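Local coordinates for putative polyphosphate kinase 2 family protein (PDB 3RHF) that probably transfers phosphate between polyphosphate and nucleotides, as expected for a polyphosphate kinase of the PPK2 family with a P-loop fold, at residues Ala86-Ile91 and Phe138-Tyr143; Glu159-Tyr164 and Phe232-Thr237; Glu59-Leu64 and Gly97-Gln102. All coordinates share one frame; numbering follows the deposited sequence.

Interaction 1 (Ala86-Ile91 and Phe138-Tyr143); sequences AGKGGI and FDRSQY. With PO4 (phosphate ion), chain I.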
loop_
_atom_site.group_PDB
_atom_site.type_symbol
_atom_site.label_atom_id
_atom_site.label_comp_id
_atom_site.label_asym_id
_atom_site.label_seq_id
_atom_site.Cartn_x
_atom_site.Cartn_y
_atom_site.Cartn_z
ATOM N N ALA A 86 -6.401 -6.633 -18.362
ATOM C CA ALA A 86 -7.237 -7.621 -17.612
ATOM C C ALA A 86 -7.547 -7.184 -16.170
ATOM O O ALA A 86 -8.374 -7.793 -15.485
ATOM C CB ALA A 86 -6.586 -8.959 -17.590
ATOM N N GLY A 87 -6.844 -6.152 -15.698
ATOM C CA GLY A 87 -7.094 -5.583 -14.387
ATOM C C GLY A 87 -6.237 -6.064 -13.225
ATOM O O GLY A 87 -6.715 -6.048 -12.095
ATOM N N LYS A 88 -4.981 -6.461 -13.461
ATOM C CA LYS A 88 -4.120 -6.859 -12.310
ATOM C C LYS A 88 -3.895 -5.639 -11.411
ATOM O O LYS A 88 -4.009 -5.708 -10.179
ATOM C CB LYS A 88 -2.731 -7.339 -12.711
ATOM C CG LYS A 88 -2.594 -8.541 -13.571
ATOM C CD LYS A 88 -1.087 -8.763 -13.965
ATOM C CE LYS A 88 -0.506 -7.703 -14.924
ATOM N NZ LYS A 88 -1.075 -7.774 -16.376
ATOM N N GLY A 89 -3.542 -4.526 -12.047
ATOM C CA GLY A 89 -3.242 -3.306 -11.323
ATOM C C GLY A 89 -4.333 -2.947 -10.334
ATOM O O GLY A 89 -4.081 -2.654 -9.173
ATOM N N GLY A 90 -5.563 -2.971 -10.804
ATOM C CA GLY A 90 -6.697 -2.623 -9.989
ATOM C C GLY A 90 -6.951 -3.622 -8.890
ATOM O O GLY A 90 -7.343 -3.257 -7.797
ATOM N N ILE A 91 -6.803 -4.884 -9.171
ATOM C CA ILE A 91 -7.006 -5.859 -8.126
ATOM C C ILE A 91 -5.920 -5.723 -7.043
ATOM O O ILE A 91 -6.261 -5.745 -5.837
ATOM C CB ILE A 91 -7.079 -7.321 -8.685
ATOM C CG1 ILE A 91 -8.271 -7.423 -9.646
ATOM C CG2 ILE A 91 -7.217 -8.339 -7.578
ATOM C CD1 ILE A 91 -9.170 -8.593 -9.421
ATOM N N PHE A 138 2.708 -10.423 -5.738
ATOM C CA PHE A 138 3.438 -10.387 -7.014
ATOM C C PHE A 138 2.489 -10.012 -8.184
ATOM O O PHE A 138 1.676 -10.840 -8.653
ATOM C CB PHE A 138 4.075 -11.752 -7.335
ATOM C CG PHE A 138 5.338 -12.105 -6.539
ATOM C CD1 PHE A 138 5.905 -11.248 -5.601
ATOM C CD2 PHE A 138 5.957 -13.329 -6.770
ATOM C CE1 PHE A 138 7.091 -11.618 -4.884
ATOM C CE2 PHE A 138 7.098 -13.718 -6.055
ATOM C CZ PHE A 138 7.667 -12.859 -5.109
ATOM N N ASP A 139 2.581 -8.743 -8.599
ATOM C CA ASP A 139 2.036 -8.293 -9.879
ATOM C C ASP A 139 3.034 -8.654 -11.004
ATOM O O ASP A 139 4.064 -8.008 -11.179
ATOM C CB ASP A 139 1.717 -6.792 -9.842
ATOM C CG ASP A 139 1.102 -6.269 -11.133
ATOM O OD1 ASP A 139 1.111 -7.016 -12.109
ATOM O OD2 ASP A 139 0.608 -5.110 -11.184
ATOM N N ARG A 140 2.648 -9.685 -11.764
ATOM C CA ARG A 140 3.537 -10.507 -12.582
ATOM C C ARG A 140 4.519 -11.244 -11.675
ATOM O O ARG A 140 4.645 -10.897 -10.511
ATOM C CB ARG A 140 4.262 -9.700 -13.651
ATOM C CG ARG A 140 3.352 -8.989 -14.599
ATOM C CD ARG A 140 4.197 -8.142 -15.516
ATOM N NE ARG A 140 3.410 -7.449 -16.517
ATOM C CZ ARG A 140 2.835 -6.258 -16.362
ATOM N NH1 ARG A 140 2.141 -5.758 -17.380
ATOM N NH2 ARG A 140 2.931 -5.566 -15.218
ATOM N N SER A 141 5.158 -12.273 -12.209
ATOM C CA SER A 141 5.895 -13.211 -11.397
ATOM C C SER A 141 6.978 -13.998 -12.158
ATOM O O SER A 141 7.467 -13.578 -13.227
ATOM C CB SER A 141 4.913 -14.192 -10.805
ATOM O OG SER A 141 4.593 -15.153 -11.778
ATOM N N GLN A 142 7.374 -15.117 -11.565
ATOM C CA GLN A 142 8.338 -16.027 -12.173
ATOM C C GLN A 142 7.811 -16.660 -13.484
ATOM O O GLN A 142 8.599 -17.067 -14.342
ATOM C CB GLN A 142 8.746 -17.119 -11.194
ATOM C CG GLN A 142 7.624 -18.070 -10.731
ATOM C CD GLN A 142 6.889 -17.569 -9.523
ATOM O OE1 GLN A 142 6.957 -16.365 -9.204
ATOM N NE2 GLN A 142 6.163 -18.484 -8.824
ATOM N N TYR A 143 6.492 -16.695 -13.631
ATOM C CA TYR A 143 5.853 -17.228 -14.798
ATOM C C TYR A 143 6.109 -16.423 -16.062
ATOM O O TYR A 143 6.062 -16.992 -17.163
ATOM C CB TYR A 143 4.352 -17.408 -14.537
ATOM C CG TYR A 143 4.142 -18.572 -13.577
ATOM C CD1 TYR A 143 4.092 -19.864 -14.032
ATOM C CD2 TYR A 143 4.052 -18.365 -12.209
ATOM C CE1 TYR A 143 3.914 -20.953 -13.135
ATOM C CE2 TYR A 143 3.884 -19.422 -11.311
ATOM C CZ TYR A 143 3.835 -20.719 -11.780
ATOM O OH TYR A 143 3.657 -21.751 -10.884
HETATM P P PO4 I . -3.593 -4.726 -16.237
HETATM O O1 PO4 I . -2.833 -4.145 -17.478
HETATM O O2 PO4 I . -5.059 -4.083 -16.322
HETATM O O3 PO4 I . -3.685 -6.286 -16.218
HETATM O O4 PO4 I . -2.831 -4.283 -14.948
#

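Interaction 2 (Glu159-Tyr164 and Phe232-Thr237); sequences ELERRY and FEKTST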
loop_
_atom_site.group_PDB
_atom_site.type_symbol
_atom_site.label_atom_id
_atom_site.label_comp_id
_atom_site.label_asym_id
_atom_site.label_seq_id
_atom_site.Cartn_x
_atom_site.Cartn_y
_atom_site.Cartn_z
ATOM N N GLU A 159 14.815 -25.589 -22.186
ATOM C CA GLU A 159 14.951 -24.571 -21.136
ATOM C C GLU A 159 13.590 -24.355 -20.480
ATOM O O GLU A 159 13.452 -24.432 -19.256
ATOM C CB GLU A 159 15.516 -23.266 -21.721
ATOM C CG GLU A 159 15.667 -22.080 -20.749
ATOM C CD GLU A 159 16.763 -22.210 -19.710
ATOM O OE1 GLU A 159 17.497 -23.208 -19.729
ATOM O OE2 GLU A 159 16.888 -21.302 -18.851
ATOM N N LEU A 160 12.579 -24.152 -21.309
ATOM C CA LEU A 160 11.231 -24.060 -20.816
ATOM C C LEU A 160 10.925 -25.209 -19.873
ATOM O O LEU A 160 10.470 -25.010 -18.753
ATOM C CB LEU A 160 10.246 -24.065 -21.970
ATOM C CG LEU A 160 10.258 -22.820 -22.863
ATOM C CD1 LEU A 160 9.263 -23.007 -24.005
ATOM C CD2 LEU A 160 9.951 -21.543 -22.037
ATOM N N GLU A 161 11.195 -26.422 -20.311
ATOM C CA GLU A 161 10.961 -27.575 -19.463
ATOM C C GLU A 161 11.702 -27.447 -18.123
ATOM O O GLU A 161 11.114 -27.707 -17.077
ATOM C CB GLU A 161 11.376 -28.864 -20.175
ATOM C CG GLU A 161 10.612 -30.096 -19.683
ATOM C CD GLU A 161 9.115 -30.008 -19.959
ATOM O OE1 GLU A 161 8.708 -29.462 -21.023
ATOM O OE2 GLU A 161 8.351 -30.484 -19.089
ATOM N N ARG A 162 12.969 -27.043 -18.145
ATOM C CA ARG A 162 13.694 -26.901 -16.900
ATOM C C ARG A 162 13.090 -25.782 -16.042
ATOM O O ARG A 162 13.081 -25.857 -14.815
ATOM C CB ARG A 162 15.221 -26.702 -17.096
ATOM C CG ARG A 162 15.716 -25.218 -17.088
ATOM C CD ARG A 162 17.242 -25.031 -16.791
ATOM N NE ARG A 162 17.460 -24.470 -15.448
ATOM C CZ ARG A 162 17.291 -23.190 -15.103
ATOM N NH1 ARG A 162 17.505 -22.839 -13.840
ATOM N NH2 ARG A 162 16.908 -22.265 -15.992
ATOM N N ARG A 163 12.575 -24.750 -16.678
ATOM C CA ARG A 163 11.984 -23.660 -15.935
ATOM C C ARG A 163 10.721 -24.062 -15.218
ATOM O O ARG A 163 10.500 -23.672 -14.080
ATOM C CB ARG A 163 11.710 -22.528 -16.844
ATOM C CG ARG A 163 12.961 -21.856 -17.173
ATOM C CD ARG A 163 12.645 -20.683 -17.985
ATOM N NE ARG A 163 13.860 -20.062 -18.444
ATOM C CZ ARG A 163 13.889 -18.951 -19.159
ATOM N NH1 ARG A 163 12.762 -18.349 -19.486
ATOM N NH2 ARG A 163 15.055 -18.442 -19.530
ATOM N N TYR A 164 9.919 -24.879 -15.869
ATOM C CA TYR A 164 8.733 -25.406 -15.241
ATOM C C TYR A 164 9.099 -26.192 -13.988
ATOM O O TYR A 164 8.432 -26.059 -12.941
ATOM C CB TYR A 164 7.981 -26.334 -16.193
ATOM C CG TYR A 164 7.369 -25.661 -17.372
ATOM C CD1 TYR A 164 6.697 -24.440 -17.249
ATOM C CD2 TYR A 164 7.414 -26.253 -18.610
ATOM C CE1 TYR A 164 6.109 -23.836 -18.377
ATOM C CE2 TYR A 164 6.846 -25.675 -19.726
ATOM C CZ TYR A 164 6.204 -24.486 -19.620
ATOM O OH TYR A 164 5.651 -23.947 -20.733
ATOM N N PHE A 232 -0.030 -24.062 -17.034
ATOM C CA PHE A 232 -0.938 -24.656 -16.035
ATOM C C PHE A 232 -0.844 -26.176 -15.996
ATOM O O PHE A 232 -0.934 -26.752 -14.922
ATOM C CB PHE A 232 -2.435 -24.310 -16.215
ATOM C CG PHE A 232 -2.758 -22.832 -16.287
ATOM C CD1 PHE A 232 -2.069 -21.905 -15.561
ATOM C CD2 PHE A 232 -3.788 -22.400 -17.096
ATOM C CE1 PHE A 232 -2.383 -20.573 -15.659
ATOM C CE2 PHE A 232 -4.098 -21.091 -17.199
ATOM C CZ PHE A 232 -3.370 -20.166 -16.478
ATOM N N GLU A 233 -0.686 -26.843 -17.133
ATOM C CA GLU A 233 -0.517 -28.302 -17.103
ATOM C C GLU A 233 0.759 -28.629 -16.371
ATOM O O GLU A 233 0.859 -29.656 -15.755
ATOM C CB GLU A 233 -0.442 -28.922 -18.520
ATOM C CG GLU A 233 -1.815 -28.976 -19.281
ATOM C CD GLU A 233 -1.689 -29.386 -20.784
ATOM O OE1 GLU A 233 -0.669 -30.080 -21.082
ATOM O OE2 GLU A 233 -2.590 -29.017 -21.621
ATOM N N LYS A 234 1.756 -27.764 -16.475
ATOM C CA LYS A 234 3.079 -28.067 -15.935
ATOM C C LYS A 234 3.215 -27.701 -14.458
ATOM O O LYS A 234 3.930 -28.399 -13.754
ATOM C CB LYS A 234 4.166 -27.351 -16.753
ATOM C CG LYS A 234 4.200 -27.740 -18.272
ATOM C CD LYS A 234 5.141 -28.932 -18.558
ATOM C CE LYS A 234 4.919 -29.574 -19.927
ATOM N NZ LYS A 234 5.144 -31.047 -19.808
ATOM N N THR A 235 2.520 -26.641 -13.995
ATOM C CA THR A 235 2.819 -25.989 -12.704
ATOM C C THR A 235 1.657 -25.819 -11.721
ATOM O O THR A 235 1.852 -25.241 -10.634
ATOM C CB THR A 235 3.463 -24.598 -12.906
ATOM O OG1 THR A 235 2.529 -23.691 -13.528
ATOM C CG2 THR A 235 4.709 -24.711 -13.753
ATOM N N SER A 236 0.471 -26.329 -12.076
ATOM C CA SER A 236 -0.630 -26.385 -11.141
ATOM C C SER A 236 -0.553 -27.661 -10.281
ATOM O O SER A 236 -0.945 -28.742 -10.704
ATOM C CB SER A 236 -1.957 -26.318 -11.871
ATOM O OG SER A 236 -3.058 -26.466 -10.978
ATOM N N THR A 237 -0.091 -27.507 -9.040
ATOM C CA THR A 237 0.113 -28.624 -8.150
ATOM C C THR A 237 -0.834 -28.636 -6.945
ATOM O O THR A 237 -1.539 -27.672 -6.680
ATOM C CB THR A 237 1.549 -28.629 -7.690
ATOM O OG1 THR A 237 1.803 -27.464 -6.889
ATOM C CG2 THR A 237 2.481 -28.639 -8.904
#

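Interaction 3 (Glu59-Leu64 and Gly97-Gln102); sequences ELQEKL and GAMDPQ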
loop_
_atom_site.group_PDB
_atom_site.type_symbol
_atom_site.label_atom_id
_atom_site.label_comp_id
_atom_site.label_asym_id
_atom_site.label_seq_id
_atom_site.Cartn_x
_atom_site.Cartn_y
_atom_site.Cartn_z
ATOM N N GLU A 59 -8.874 -7.802 9.117
ATOM C CA GLU A 59 -8.732 -8.547 10.347
ATOM C C GLU A 59 -7.783 -9.709 10.147
ATOM O O GLU A 59 -6.907 -9.916 10.944
ATOM C CB GLU A 59 -10.073 -9.019 10.900
ATOM C CG GLU A 59 -9.922 -9.981 12.065
ATOM C CD GLU A 59 -11.192 -10.197 12.926
ATOM O OE1 GLU A 59 -12.325 -9.838 12.507
ATOM O OE2 GLU A 59 -11.050 -10.750 14.056
ATOM N N LEU A 60 -7.940 -10.482 9.096
ATOM C CA LEU A 60 -7.158 -11.697 9.001
ATOM C C LEU A 60 -5.671 -11.453 8.646
ATOM O O LEU A 60 -4.813 -12.217 9.018
ATOM C CB LEU A 60 -7.780 -12.641 8.010
ATOM C CG LEU A 60 -8.951 -13.507 8.436
ATOM C CD1 LEU A 60 -9.502 -14.065 7.182
ATOM C CD2 LEU A 60 -8.483 -14.591 9.359
ATOM N N GLN A 61 -5.373 -10.371 7.971
ATOM C CA GLN A 61 -4.009 -10.038 7.682
ATOM C C GLN A 61 -3.350 -9.530 8.959
ATOM O O GLN A 61 -2.210 -9.815 9.228
ATOM C CB GLN A 61 -3.938 -9.012 6.534
ATOM C CG GLN A 61 -2.588 -8.407 6.256
ATOM C CD GLN A 61 -2.287 -7.180 7.110
ATOM O OE1 GLN A 61 -3.036 -6.194 7.100
ATOM N NE2 GLN A 61 -1.174 -7.240 7.873
ATOM N N GLU A 62 -4.087 -8.777 9.742
ATOM C CA GLU A 62 -3.558 -8.226 10.951
ATOM C C GLU A 62 -3.211 -9.336 11.903
ATOM O O GLU A 62 -2.215 -9.239 12.569
ATOM C CB GLU A 62 -4.521 -7.262 11.595
ATOM C CG GLU A 62 -3.946 -6.659 12.875
ATOM C CD GLU A 62 -4.739 -5.442 13.445
ATOM O OE1 GLU A 62 -4.494 -4.298 12.949
ATOM O OE2 GLU A 62 -5.538 -5.623 14.418
ATOM N N LYS A 63 -3.992 -10.403 11.922
ATOM C CA LYS A 63 -3.640 -11.582 12.693
ATOM C C LYS A 63 -2.426 -12.303 12.180
ATOM O O LYS A 63 -1.547 -12.637 12.952
ATOM C CB LYS A 63 -4.776 -12.561 12.749
ATOM C CG LYS A 63 -5.942 -12.112 13.610
ATOM C CD LYS A 63 -6.978 -13.242 13.683
ATOM C CE LYS A 63 -8.272 -12.824 14.382
ATOM N NZ LYS A 63 -9.324 -13.870 14.260
ATOM N N LEU A 64 -2.356 -12.554 10.879
ATOM C CA LEU A 64 -1.111 -13.094 10.280
ATOM C C LEU A 64 0.101 -12.342 10.788
ATOM O O LEU A 64 1.055 -12.911 11.268
ATOM C CB LEU A 64 -1.141 -13.013 8.731
ATOM C CG LEU A 64 -0.005 -13.741 7.963
ATOM C CD1 LEU A 64 -0.125 -15.211 8.138
ATOM C CD2 LEU A 64 -0.070 -13.440 6.485
ATOM N N GLY A 97 -4.940 -2.254 -0.522
ATOM C CA GLY A 97 -5.608 -1.201 0.207
ATOM C C GLY A 97 -6.560 -1.646 1.267
ATOM O O GLY A 97 -6.993 -0.856 2.074
ATOM N N ALA A 98 -6.954 -2.898 1.256
ATOM C CA ALA A 98 -7.808 -3.416 2.329
ATOM C C ALA A 98 -6.913 -3.773 3.487
ATOM O O ALA A 98 -7.416 -3.982 4.579
ATOM C CB ALA A 98 -8.585 -4.640 1.891
HETATM N N MSE A 99 -5.597 -3.867 3.254
HETATM C CA MSE A 99 -4.647 -4.338 4.277
HETATM C C MSE A 99 -3.854 -3.194 4.915
HETATM O O MSE A 99 -3.898 -2.063 4.445
HETATM C CB MSE A 99 -3.712 -5.357 3.656
HETATM C CG MSE A 99 -4.435 -6.601 3.284
HETATM SE SE MSE A 99 -3.292 -7.985 2.548
HETATM C CE MSE A 99 -4.600 -9.390 2.734
ATOM N N ASP A 100 -3.169 -3.472 6.021
ATOM C CA ASP A 100 -2.194 -2.516 6.531
ATOM C C ASP A 100 -0.915 -2.688 5.728
ATOM O O ASP A 100 -0.374 -3.760 5.724
ATOM C CB ASP A 100 -1.934 -2.678 8.029
ATOM C CG ASP A 100 -1.134 -1.473 8.632
ATOM O OD1 ASP A 100 -1.619 -0.890 9.653
ATOM O OD2 ASP A 100 -0.049 -1.117 8.084
ATOM N N PRO A 101 -0.441 -1.615 5.062
ATOM C CA PRO A 101 0.738 -1.668 4.186
ATOM C C PRO A 101 2.013 -2.106 4.873
ATOM O O PRO A 101 2.890 -2.647 4.229
ATOM C CB PRO A 101 0.893 -0.224 3.680
ATOM C CG PRO A 101 0.134 0.629 4.648
ATOM C CD PRO A 101 -0.957 -0.235 5.198
ATOM N N GLN A 102 2.119 -1.916 6.176
ATOM C CA GLN A 102 3.280 -2.394 6.885
ATOM C C GLN A 102 3.255 -3.896 7.027
ATOM O O GLN A 102 4.251 -4.486 7.417
ATOM C CB GLN A 102 3.419 -1.650 8.204
ATOM C CG GLN A 102 3.709 -0.117 7.907
ATOM C CD GLN A 102 3.807 0.822 9.141
ATOM O OE1 GLN A 102 4.433 0.488 10.156
ATOM N NE2 GLN A 102 3.243 2.043 9.006
#

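Interaction 1 (Ala86-Ile91 and Phe138-Tyr143)
Lys-88 crosses Asp-139 and Arg-140 where the P-loop, a Walker A-like turn, faces the C-terminal end of strand 135-139, where P-loop kinases of this strand order carry their Walker B aspartate, a place probably taken here by Asp-139. The two segments meet by packing, with no hydrogen bond between them. The lysine CE lies 3.3 Å from Asp-139 OD1 and sits over the centre of one guanidinium face of Arg-140, 3.9 Å from its CZ. The ammonium itself makes no ion pair with Asp-139: the chain curls at its outer two torsions (chi3 -69°, chi4 -70°), turning NZ back toward the anion and presenting its carbons to the carboxylate.

Gly-87 N gives its stronger bond to O2 of the phosphate ion (2.8 Å), Lys-88 N points almost straight at O3 (3.1 Å, 170°), and Gly-89 N holds O4 at 3.0 Å. Lys-88 NZ adds a 3.0 Å bond to O3 and another to Ala-82 O, so O3 is gripped by both backbone and side chain of one residue. Thr-85 N also binds the ion. This is the amide cradle of a P-loop at the start of helix 88-98, with Gly-87 as N-cap; the ion probably came from the crystallisation liquor, and its place is consistent with a site for a phosphate group of a substrate.

Arg-140 pairs with Asp-84 through NH1, whereas its NH2 lies a long 3.9 Å from Asp-139 OD1, with that oxygen well out of the guanidinium plane. Just beyond, the chain leaves the strand in an ST turn, in which Ser-141 OG accepts from Tyr-143 N at 3.1 Å.

Interaction 2 (Glu159-Tyr164 and Phe232-Thr237)
Two helices of the alpha/beta/alpha sandwich meet here: Tyr-164 of helix 157-176 packs against Lys-234 and Thr-235 in the last turn of helix 221-235. The lysine chain runs obliquely across one face of the tyrosine ring. Its CG stands 3.7 Å from the ring centroid and 18° off the normal, a CH-pi contact shifted toward the rim, and CD follows at 3.5 Å from Tyr-164 CD2. A bend in the lysine at chi2 (-91°) lays these methylenes along the ring and carries the ammonium on toward Glu-161, one turn earlier on the tyrosine's helix. There Lys-234 NZ makes a salt bridge to Glu-161 OE2 at 3.3 Å, with only a weak hydrogen bond in it, at the solvent-exposed side of the contact.

Thr-235 comes in more deeply buried. Its CG2 touches Tyr-164 CD1 at 4.0 Å, while its OG1 turns to Ala-231 O and Trp-242 NE1. With an alanine here in place of Tyr-164, Lys-234 would probably lose the face that steadies its methylenes, leaving its tip freer to swing away from Glu-161 and a gap beside Thr-235.

Asn-168 ND2, one turn further along helix 157-176, ties the helices again by bonding Lys-234 O. Away from the junction, Glu-159 OE2 gathers Arg-162 and Arg-163, accepting from Arg-163 NE at 3.3 Å.

Interaction 3 (Glu59-Leu64 and Gly97-Gln102)
Gln-61 OE1 accepts a hydrogen bond from Asp-100 N at 2.9 Å, with an N-H...O angle of 159°. The donor stands above the amide's carbonyl plane, 38° out of it, so the bond is short without following a lone pair. The glutamine chain bends at chi2 (-87°), which brings the amide up to the backbone beyond Met-99. That residue, a selenomethionine in the crystal, lies with its chain against the inner carbons of Gln-61: its SE lies 3.8 Å from Gln-61 CG, and its CE 3.9 Å from Gln-61 CB. Gln-61 OE1 also rests 3.6 Å from Met-99 CB.

The contact joins helix 43-69 to the turn leaving helix 88-98, the helix that follows the P-loop, just before strand 104-108 of the parallel sheet. Val-135, at the start of a neighbouring strand, touches both Gln-61 and Met-99 and places the pair against the sheet.

Beyond the bond to Gln-61 the chain folds into an Asx turn. Asp-100 OD2 accepts from Gln-102 N at 3.0 Å, using its anti lone pair. Gln-102 then reaches out of the subunit, where its NE2 bonds Asp-139 OD2 of the second subunit.

In the fold
From the N terminus, helix 43-69 supplies 59-64, strand 75-82 leads into the P-loop segment 86-91, and helix 88-98 runs to 97-102, closing interaction 3. Interaction 1 has opened by then and closes only at 138-143, so the two cross, sharing helix 88-98 with its two ends in different contacts. Interaction 2 follows in series, opening on helix 157-176 and closing on helix 221-235. It lies on the opposite side of the chain's centre from interaction 3, their centres about 32 Å apart. Interaction 1, between them, ties the P-loop to the sheet and meets interaction 2 directly: Tyr-143 CE1 packs 3.1 Å from Thr-235 OG1. Interaction 2 joins two helices, interaction 3 a helix and a turn.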